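Local coordinates for protein galactose-binding lectin (Arachis hypogaea, PDB 2PEL) that binds D-galactose and galactose-containing sugars as a homotetrameric legume lectin that carries calcium and manganese ions, at residues H116-E121 with I140-V145. Numbering follows the deposited sequence.
Sequences HFVGVE and IDVNSV. With MN (manganese (II) ion), chain J.
E121 sets CG between its backbone N and carbonyl carbon (chi1 56°), and its extended chain then carries the carboxylate to that of D141. D141 holds CG beside its own backbone N (chi1 -65°) and meets it crosswise, the two carboxylate planes 73° apart. E121 OE1 lies only 2.4 Å from D141 OD2. The other oxygen, E121 OE2, binds the manganese ion at 2.3 Å. D123, D132 and H137 complete the site with two waters. One of these waters donates to both E121 OE1 and V145 O, so it ties the chain after the strand to the metal.

Behind the carboxylates the backbones pair antiparallel. G119 and D141 form a hydrogen-bonded pair, and the bond from D141 N to G119 O is 2.9 Å long and almost straight. V118 and V142 form the neighbouring non-hydrogen-bonded pair, their side chains together on the other face of the sheet. Where the second chain turns away, N143 ends the pairing. Its N donates to F117 O, and its OD1 takes F117 N in the carbonyl plane at 3.1 Å. The F117 ring carries N143 CA over one face, while CZ reaches S144 N and CE2 lies 3.7 Å from D141 CB.

These are neighbouring strands of the seven-stranded sheet of the legume lectin fold. D141 OD1 is hydrogen-bonded to S147 OG, which steadies the carboxylate. Touching a metal ligand, D141 is a second-shell residue that probably helps position E121. If the very short separation is real, one of the two acids probably holds a proton, and the nearby manganese would probably help offset the remaining negative charge.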
ATOM      1  N   HIS A 116     -22.695   4.585  23.957  1.00 18.03           N
ATOM      2  CA  HIS A 116     -21.744   3.460  23.913  1.00 16.98           C
ATOM      3  C   HIS A 116     -20.827   3.736  22.718  1.00 15.23           C
ATOM      4  O   HIS A 116     -21.217   3.358  21.609  1.00 13.73           O
ATOM      5  CB  HIS A 116     -22.356   2.057  23.713  1.00 15.65           C
ATOM      6  CG  HIS A 116     -21.379   0.975  24.096  1.00 21.28           C
ATOM      7  ND1 HIS A 116     -21.684  -0.372  24.093  1.00 22.74           N
ATOM      8  CD2 HIS A 116     -20.086   1.055  24.518  1.00 23.18           C
ATOM      9  CE1 HIS A 116     -20.623  -1.074  24.488  1.00 24.54           C
ATOM     10  NE2 HIS A 116     -19.642  -0.235  24.766  1.00 25.41           N
ATOM     11  N   PHE A 117     -19.700   4.359  22.980  1.00 15.20           N
ATOM     12  CA  PHE A 117     -18.709   4.748  21.988  1.00 12.70           C
ATOM     13  C   PHE A 117     -17.451   5.328  22.642  1.00 14.95           C
ATOM     14  O   PHE A 117     -17.407   5.681  23.823  1.00 15.86           O
ATOM     15  CB  PHE A 117     -19.310   5.858  21.073  1.00 11.79           C
ATOM     16  CG  PHE A 117     -19.537   7.150  21.817  1.00 13.73           C
ATOM     17  CD1 PHE A 117     -20.666   7.344  22.610  1.00 13.28           C
ATOM     18  CD2 PHE A 117     -18.602   8.185  21.738  1.00 15.20           C
ATOM     19  CE1 PHE A 117     -20.866   8.550  23.315  1.00 15.31           C
ATOM     20  CE2 PHE A 117     -18.784   9.381  22.429  1.00 14.64           C
ATOM     21  CZ  PHE A 117     -19.913   9.568  23.223  1.00 12.87           C
ATOM     22  N   VAL A 118     -16.434   5.454  21.826  1.00 14.62           N
ATOM     23  CA  VAL A 118     -15.116   6.041  22.098  1.00 13.82           C
ATOM     24  C   VAL A 118     -14.957   7.008  20.891  1.00 11.43           C
ATOM     25  O   VAL A 118     -15.315   6.623  19.748  1.00 12.40           O
ATOM     26  CB  VAL A 118     -13.916   5.107  22.232  1.00 12.85           C
ATOM     27  CG1 VAL A 118     -12.619   5.917  22.340  1.00 17.56           C
ATOM     28  CG2 VAL A 118     -14.009   4.145  23.404  1.00 13.84           C
ATOM     29  N   GLY A 119     -14.492   8.198  21.139  1.00 11.77           N
ATOM     30  CA  GLY A 119     -14.323   9.152  20.021  1.00 12.88           C
ATOM     31  C   GLY A 119     -13.468  10.372  20.356  1.00 14.50           C
ATOM     32  O   GLY A 119     -13.120  10.641  21.524  1.00 10.15           O
ATOM     33  N   VAL A 120     -13.160  11.090  19.283  1.00  8.43           N
ATOM     34  CA  VAL A 120     -12.404  12.336  19.304  1.00 11.15           C
ATOM     35  C   VAL A 120     -13.347  13.406  18.729  1.00  9.09           C
ATOM     36  O   VAL A 120     -13.706  13.297  17.543  1.00 13.64           O
ATOM     37  CB  VAL A 120     -11.053  12.220  18.566  1.00  6.85           C
ATOM     38  CG1 VAL A 120     -10.325  13.548  18.605  1.00  8.38           C
ATOM     39  CG2 VAL A 120     -10.250  11.037  19.096  1.00  4.86           C
ATOM     40  N   GLU A 121     -13.730  14.381  19.526  1.00 13.46           N
ATOM     41  CA  GLU A 121     -14.645  15.456  19.057  1.00 15.69           C
ATOM     42  C   GLU A 121     -13.964  16.787  18.735  1.00 16.83           C
ATOM     43  O   GLU A 121     -12.952  17.195  19.329  1.00 18.39           O
ATOM     44  CB  GLU A 121     -15.696  15.734  20.121  1.00 13.98           C
ATOM     45  CG  GLU A 121     -15.179  16.106  21.509  1.00 15.70           C
ATOM     46  CD  GLU A 121     -16.277  16.603  22.401  1.00 19.64           C
ATOM     47  OE1 GLU A 121     -17.015  15.788  22.931  1.00 21.74           O
ATOM     48  OE2 GLU A 121     -16.362  17.846  22.484  1.00 20.62           O
ATOM     49  N   ILE A 140     -11.615  13.942  24.285  1.00 13.11           N
ATOM     50  CA  ILE A 140     -11.595  12.465  24.113  1.00 13.71           C
ATOM     51  C   ILE A 140     -12.830  12.069  24.912  1.00 14.89           C
ATOM     52  O   ILE A 140     -12.882  12.496  26.080  1.00 13.39           O
ATOM     53  CB  ILE A 140     -10.262  11.874  24.636  1.00 13.84           C
ATOM     54  CG1 ILE A 140      -9.208  12.229  23.551  1.00 12.28           C
ATOM     55  CG2 ILE A 140     -10.361  10.372  24.983  1.00 10.72           C
ATOM     56  CD1 ILE A 140      -7.793  12.310  24.151  1.00 18.71           C
ATOM     57  N   ASP A 141     -13.705  11.340  24.253  1.00 15.18           N
ATOM     58  CA  ASP A 141     -14.967  10.941  24.886  1.00 12.90           C
ATOM     59  C   ASP A 141     -15.057   9.437  25.123  1.00 15.42           C
ATOM     60  O   ASP A 141     -14.852   8.751  24.119  1.00 15.53           O
ATOM     61  CB  ASP A 141     -16.113  11.374  23.954  1.00 11.21           C
ATOM     62  CG  ASP A 141     -16.236  12.873  23.783  1.00 14.42           C
ATOM     63  OD1 ASP A 141     -15.393  13.628  24.311  1.00 18.33           O
ATOM     64  OD2 ASP A 141     -17.151  13.376  23.120  1.00 16.90           O
ATOM     65  N   VAL A 142     -15.360   9.015  26.341  1.00 14.83           N
ATOM     66  CA  VAL A 142     -15.542   7.574  26.601  1.00 12.78           C
ATOM     67  C   VAL A 142     -16.985   7.402  27.092  1.00 15.92           C
ATOM     68  O   VAL A 142     -17.264   7.724  28.254  1.00 18.67           O
ATOM     69  CB  VAL A 142     -14.546   6.932  27.563  1.00 13.09           C
ATOM     70  CG1 VAL A 142     -14.732   5.408  27.617  1.00 15.55           C
ATOM     71  CG2 VAL A 142     -13.145   7.360  27.180  1.00 17.24           C
ATOM     72  N   ASN A 143     -17.863   6.981  26.220  1.00 16.77           N
ATOM     73  CA  ASN A 143     -19.274   6.735  26.511  1.00 17.69           C
ATOM     74  C   ASN A 143     -20.028   7.970  27.018  1.00 17.01           C
ATOM     75  O   ASN A 143     -21.040   7.750  27.692  1.00 19.68           O
ATOM     76  CB  ASN A 143     -19.502   5.551  27.458  1.00 14.76           C
ATOM     77  CG  ASN A 143     -18.990   4.192  27.054  1.00 16.35           C
ATOM     78  OD1 ASN A 143     -19.078   3.722  25.909  1.00 20.80           O
ATOM     79  ND2 ASN A 143     -18.347   3.411  27.954  1.00 14.85           N
ATOM     80  N   SER A 144     -19.613   9.159  26.698  1.00 18.17           N
ATOM     81  CA  SER A 144     -20.312  10.390  27.118  1.00 15.90           C
ATOM     82  C   SER A 144     -19.718  11.599  26.388  1.00 16.66           C
ATOM     83  O   SER A 144     -18.504  11.521  26.085  1.00 20.12           O
ATOM     84  CB  SER A 144     -20.166  10.570  28.617  1.00 17.90           C
ATOM     85  OG  SER A 144     -20.460  11.914  29.006  1.00 17.22           O
ATOM     86  N   VAL A 145     -20.521  12.618  26.154  1.00 14.92           N
ATOM     87  CA  VAL A 145     -20.025  13.838  25.495  1.00 17.29           C
ATOM     88  C   VAL A 145     -19.460  14.786  26.580  1.00 22.34           C
ATOM     89  O   VAL A 145     -19.105  15.953  26.334  1.00 22.36           O
ATOM     90  CB  VAL A 145     -21.017  14.560  24.569  1.00 17.98           C
ATOM     91  CG1 VAL A 145     -21.074  13.913  23.188  1.00 18.28           C
ATOM     92  CG2 VAL A 145     -22.349  14.753  25.261  1.00 14.43           C
TER
HETATM   93 MN    MN J 238     -17.256  19.172  24.172  1.00 35.60          MN
HETATM   94  O   HOH W   1     -18.885  17.534  24.127  1.00 23.89           O
HETATM   95  O   HOH W   2     -16.187  18.065  25.926  1.00 26.34           O